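Local coordinates for periplasmic oligopeptide-binding protein (Burkholderia pseudomallei, PDB 3ZS6) that probably binds oligopeptides in the periplasm and hands them to an ABC transporter for uptake into the cell, at residues Ala281-Leu286 with Asn465-Val470; Asn336-Ala341 with Leu376-Lys381. All coordinates share one frame; numbering follows the deposited sequence. Where two conformers were deposited one is given.

Contact 1 (Ala281-Leu286 with Asn465-Val470); sequences ALAMVL and NDYPMV
The methyl group of Ala283 lies at the join between two larger side chains, Tyr467 and Val470, and CA of Ala283 comes within 5.7 Å of CA of Val470, a closeness consistent with the small side chain on helix 276-285. CB of Ala283 meets the Tyr467 ring obliquely, 4.0 Å from CD1, while CG1 of Val470 stands 4.0 Å from Ala283 CA and so reaches the helix backbone itself. Held anti to the backbone N of Val470 (chi1 -177°), this branch is directed at the helix, where it also touches CD1 of Leu286 at 3.8 Å, the two side chains crossing at about a right angle. Val470 opens strand 470-480 of the mixed sheet, where its backbone is hydrogen-bonded to Tyr264 of strand 260-266; the contact is thus helix-on-sheet packing at the point where a connecting loop becomes a strand. Tyr467, which leaves helical geometry with positive phi (45°), places its ring beside the helix, and its hydroxyl is hydrogen-bonded to NE1 of Trp322. No hydrogen bond spans the two segments, but Arg279, earlier on the same helix as Ala283, reaches the loop and donates NH2 to the carbonyl oxygen of Asp466.

Contact 2 (Asn336-Ala341 with Leu376-Lys381); sequences NLLKQA and LGVTAK
The end of the helix and the turn into the second strand of a beta-alpha-beta unit present Leu376 and Val378 to Leu338, a residue of the preceding helix 327-340. The unit runs from strand 350-356 through helix 359-376 to the parallel strand 379-385, and Gly377, with positive phi, marks the change of direction. Contact is made through one branch of Leu338: its CD1 methyl lies 4.1 Å from CD2 of Leu376 and touches CB of the same residue at a like distance, so it rests against both the root and the end of that side chain. With CG of Leu338 anti to its own carbonyl carbon (chi1 -73°), the isobutyl group extends from the helix to cross Leu376 at about a right angle. Val378 was deposited in two conformers; in the one described, CG2 approaches Leu338 CD1 to 4.0 Å, a detail to be held provisionally. Across the segments there is apolar packing and no hydrogen bond. Leu349 also packs on Leu338, and Phe351 against Val378. Helix 327-340 thus packs by the start of both parallel strands, beside a beta-alpha-beta unit, an element consistent with the alpha/beta domains of periplasmic binding proteins.

How the contacts relate
Helix 276-285 joins the two contacts: Ala283 is given to contact 1, whereas Ala281, Met284 and Val285 meet side chains of contact 2. CG2 of Val285 lies 3.8 Å from CD2 of Leu376, and the sulfur SD of Met284 is equally near CD1 of Leu337, so helices 327-340 and 359-376 both pack on it. The contact centres are about 12 Å apart, on the same side of the chain's centre, from which the centre of contact 1 is about 22 Å away and that of contact 2 about 31 Å. In sequence, contact 2 falls within the span of chain that contact 1 closes off.

Contact 1 (Ala281-Leu286 with Asn465-Val470)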
loop_
_atom_site.group_PDB
_atom_site.type_symbol
_atom_site.label_atom_id
_atom_site.label_comp_id
_atom_site.label_asym_id
_atom_site.label_seq_id
_atom_site.Cartn_x
_atom_site.Cartn_y
_atom_site.Cartn_z
ATOM N N ALA A 281 1.907 22.866 -13.643
ATOM C CA ALA A 281 3.224 23.346 -14.058
ATOM C C ALA A 281 4.347 22.495 -13.458
ATOM O O ALA A 281 5.297 22.125 -14.148
ATOM C CB ALA A 281 3.404 24.800 -13.659
ATOM N N LEU A 282 4.242 22.202 -12.166
ATOM C CA LEU A 282 5.262 21.414 -11.488
ATOM C C LEU A 282 5.352 20.023 -12.102
ATOM O O LEU A 282 6.445 19.476 -12.277
ATOM C CB LEU A 282 4.967 21.318 -9.987
ATOM C CG LEU A 282 5.036 22.616 -9.168
ATOM C CD1 LEU A 282 4.564 22.375 -7.732
ATOM C CD2 LEU A 282 6.450 23.196 -9.173
ATOM N N ALA A 283 4.199 19.464 -12.451
ATOM C CA ALA A 283 4.142 18.124 -13.027
ATOM C C ALA A 283 4.749 18.030 -14.426
ATOM O O ALA A 283 5.472 17.082 -14.736
ATOM C CB ALA A 283 2.703 17.616 -13.048
ATOM N N MET A 284 4.448 19.005 -15.273
ATOM C CA MET A 284 4.755 18.876 -16.693
ATOM C C MET A 284 6.220 19.135 -17.022
ATOM O O MET A 284 6.693 18.768 -18.090
ATOM C CB MET A 284 3.846 19.787 -17.535
ATOM C CG MET A 284 4.136 21.263 -17.408
ATOM S SD MET A 284 2.896 22.263 -18.266
ATOM C CE MET A 284 2.871 21.489 -19.878
ATOM N N VAL A 285 6.945 19.755 -16.101
ATOM C CA VAL A 285 8.353 20.055 -16.349
ATOM C C VAL A 285 9.319 18.892 -16.032
ATOM O O VAL A 285 10.415 18.817 -16.595
ATOM C CB VAL A 285 8.766 21.339 -15.604
ATOM C CG1 VAL A 285 10.246 21.360 -15.339
ATOM C CG2 VAL A 285 8.321 22.576 -16.405
ATOM N N LEU A 286 8.909 17.981 -15.150
ATOM C CA LEU A 286 9.763 16.851 -14.773
ATOM C C LEU A 286 9.936 15.841 -15.914
ATOM O O LEU A 286 8.960 15.353 -16.479
ATOM C CB LEU A 286 9.207 16.130 -13.537
ATOM C CG LEU A 286 8.935 16.926 -12.261
ATOM C CD1 LEU A 286 8.134 16.066 -11.279
ATOM C CD2 LEU A 286 10.223 17.435 -11.617
ATOM N N ASN A 465 -6.479 15.447 -14.670
ATOM C CA ASN A 465 -6.430 16.758 -15.310
ATOM C C ASN A 465 -6.375 17.882 -14.282
ATOM O O ASN A 465 -6.028 19.018 -14.604
ATOM C CB ASN A 465 -7.606 16.949 -16.268
ATOM C CG ASN A 465 -7.401 16.230 -17.588
ATOM O OD1 ASN A 465 -6.353 16.361 -18.224
ATOM N ND2 ASN A 465 -8.395 15.459 -18.004
ATOM N N ASP A 466 -6.699 17.551 -13.035
ATOM C CA ASP A 466 -6.571 18.498 -11.929
ATOM C C ASP A 466 -5.200 18.415 -11.239
ATOM O O ASP A 466 -4.875 19.244 -10.395
ATOM C CB ASP A 466 -7.701 18.286 -10.910
ATOM C CG ASP A 466 -9.051 18.825 -11.402
ATOM O OD1 ASP A 466 -9.070 19.587 -12.394
ATOM O OD2 ASP A 466 -10.089 18.495 -10.792
ATOM N N TYR A 467 -4.400 17.414 -11.606
ATOM C CA TYR A 467 -3.063 17.224 -11.015
ATOM C C TYR A 467 -3.042 17.367 -9.495
ATOM O O TYR A 467 -2.246 18.123 -8.943
ATOM C CB TYR A 467 -2.046 18.160 -11.686
ATOM C CG TYR A 467 -1.995 17.906 -13.168
ATOM C CD1 TYR A 467 -1.192 16.906 -13.681
ATOM C CD2 TYR A 467 -2.815 18.613 -14.047
ATOM C CE1 TYR A 467 -1.169 16.633 -15.028
ATOM C CE2 TYR A 467 -2.794 18.352 -15.402
ATOM C CZ TYR A 467 -1.965 17.358 -15.884
ATOM O OH TYR A 467 -1.926 17.073 -17.228
ATOM N N PRO A 468 -3.928 16.629 -8.810
ATOM C CA PRO A 468 -3.981 16.655 -7.346
ATOM C C PRO A 468 -2.682 16.165 -6.706
ATOM O O PRO A 468 -2.392 16.544 -5.569
ATOM C CB PRO A 468 -5.146 15.709 -7.014
ATOM C CG PRO A 468 -5.293 14.828 -8.237
ATOM C CD PRO A 468 -4.954 15.742 -9.390
ATOM N N MET A 469 -1.930 15.332 -7.421
ATOM C CA MET A 469 -0.584 14.935 -7.010
ATOM C C MET A 469 0.275 14.786 -8.265
ATOM O O MET A 469 -0.199 15.041 -9.369
ATOM C CB MET A 469 -0.600 13.621 -6.211
ATOM C CG MET A 469 -1.302 12.457 -6.917
ATOM S SD MET A 469 -3.055 12.279 -6.468
ATOM C CE MET A 469 -2.915 11.511 -4.840
ATOM N N VAL A 470 1.529 14.370 -8.106
ATOM C CA VAL A 470 2.431 14.263 -9.250
ATOM C C VAL A 470 2.990 12.860 -9.423
ATOM O O VAL A 470 4.030 12.521 -8.844
ATOM C CB VAL A 470 3.623 15.240 -9.131
ATOM C CG1 VAL A 470 4.508 15.151 -10.365
ATOM C CG2 VAL A 470 3.127 16.675 -8.898
#

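Contact 2 (Asn336-Ala341 with Leu376-Lys381)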
loop_
_atom_site.group_PDB
_atom_site.type_symbol
_atom_site.label_atom_id
_atom_site.label_comp_id
_atom_site.label_asym_id
_atom_site.label_seq_id
_atom_site.Cartn_x
_atom_site.Cartn_y
_atom_site.Cartn_z
ATOM N N ASN A 336 4.165 29.808 -18.242
ATOM C CA ASN A 336 2.972 30.615 -18.489
ATOM C C ASN A 336 1.859 30.281 -17.491
ATOM O O ASN A 336 1.102 31.156 -17.061
ATOM C CB ASN A 336 2.486 30.410 -19.925
ATOM C CG ASN A 336 1.711 31.600 -20.458
ATOM O OD1 ASN A 336 0.483 31.640 -20.389
ATOM N ND2 ASN A 336 2.430 32.578 -20.999
ATOM N N LEU A 337 1.763 29.008 -17.123
ATOM C CA LEU A 337 0.804 28.601 -16.105
ATOM C C LEU A 337 1.106 29.305 -14.786
ATOM O O LEU A 337 0.201 29.809 -14.126
ATOM C CB LEU A 337 0.824 27.078 -15.908
ATOM C CG LEU A 337 0.186 26.238 -17.009
ATOM C CD1 LEU A 337 0.400 24.738 -16.730
ATOM C CD2 LEU A 337 -1.297 26.558 -17.146
ATOM N N LEU A 338 2.381 29.334 -14.400
ATOM C CA LEU A 338 2.779 29.989 -13.157
ATOM C C LEU A 338 2.424 31.468 -13.219
ATOM O O LEU A 338 1.928 32.049 -12.247
ATOM C CB LEU A 338 4.278 29.816 -12.899
ATOM C CG LEU A 338 4.759 28.425 -12.452
ATOM C CD1 LEU A 338 6.243 28.450 -12.127
ATOM C CD2 LEU A 338 3.955 27.935 -11.252
ATOM N N LYS A 339 2.683 32.073 -14.374
ATOM C CA LYS A 339 2.350 33.476 -14.587
ATOM C C LYS A 339 0.845 33.675 -14.455
ATOM O O LYS A 339 0.384 34.547 -13.715
ATOM C CB LYS A 339 2.837 33.930 -15.964
ATOM C CG LYS A 339 2.469 35.363 -16.330
ATOM C CD LYS A 339 3.078 35.755 -17.676
ATOM C CE LYS A 339 2.751 37.197 -18.044
ATOM N NZ LYS A 339 3.247 37.541 -19.408
ATOM N N GLN A 340 0.079 32.849 -15.166
ATOM C CA GLN A 340 -1.378 32.908 -15.101
ATOM C C GLN A 340 -1.869 32.810 -13.660
ATOM O O GLN A 340 -2.856 33.442 -13.287
ATOM C CB GLN A 340 -2.003 31.795 -15.952
ATOM C CG GLN A 340 -1.820 31.975 -17.461
ATOM C CD GLN A 340 -2.232 30.744 -18.266
ATOM O OE1 GLN A 340 -2.991 29.895 -17.794
ATOM N NE2 GLN A 340 -1.722 30.644 -19.492
ATOM N N ALA A 341 -1.171 32.024 -12.849
ATOM C CA ALA A 341 -1.583 31.800 -11.463
ATOM C C ALA A 341 -1.086 32.885 -10.514
ATOM O O ALA A 341 -1.341 32.825 -9.311
ATOM C CB ALA A 341 -1.104 30.436 -10.983
ATOM N N LEU A 376 11.883 26.243 -13.952
ATOM C CA LEU A 376 10.801 27.118 -13.521
ATOM C C LEU A 376 11.272 28.188 -12.550
ATOM O O LEU A 376 10.531 29.119 -12.237
ATOM C CB LEU A 376 9.688 26.295 -12.867
ATOM C CG LEU A 376 8.896 25.320 -13.743
ATOM C CD1 LEU A 376 7.932 24.524 -12.877
ATOM C CD2 LEU A 376 8.141 26.068 -14.842
ATOM N N GLY A 377 12.498 28.049 -12.059
ATOM C CA GLY A 377 12.995 28.949 -11.035
ATOM C C GLY A 377 12.248 28.747 -9.726
ATOM O O GLY A 377 12.167 29.652 -8.893
ATOM N N VAL A 378 11.679 27.558 -9.557
ATOM C CA VAL A 378 11.012 27.189 -8.312
ATOM C C VAL A 378 11.998 26.516 -7.366
ATOM O O VAL A 378 12.735 25.616 -7.769
ATOM C CB VAL A 378 9.818 26.242 -8.576
ATOM C CG1 VAL A 378 9.332 25.613 -7.279
ATOM C CG2 VAL A 378 8.691 26.997 -9.262
ATOM N N THR A 379 12.014 26.947 -6.111
ATOM C CA THR A 379 12.967 26.404 -5.150
ATOM C C THR A 379 12.320 25.352 -4.247
ATOM O O THR A 379 11.356 25.632 -3.534
ATOM C CB THR A 379 13.573 27.520 -4.270
ATOM O OG1 THR A 379 14.175 28.520 -5.102
ATOM C CG2 THR A 379 14.623 26.955 -3.331
ATOM N N ALA A 380 12.851 24.137 -4.290
ATOM C CA ALA A 380 12.398 23.078 -3.393
ATOM C C ALA A 380 13.529 22.682 -2.452
ATOM O O ALA A 380 14.543 22.147 -2.892
ATOM C CB ALA A 380 11.916 21.867 -4.188
ATOM N N LYS A 381 13.347 22.949 -1.162
ATOM C CA LYS A 381 14.344 22.609 -0.155
ATOM C C LYS A 381 14.109 21.189 0.364
ATOM O O LYS A 381 13.007 20.856 0.799
ATOM C CB LYS A 381 14.310 23.618 0.996
ATOM C CG LYS A 381 14.576 25.061 0.555
ATOM C CD LYS A 381 14.578 26.033 1.727
ATOM C CE LYS A 381 15.001 27.431 1.272
ATOM N NZ LYS A 381 14.862 28.475 2.336
#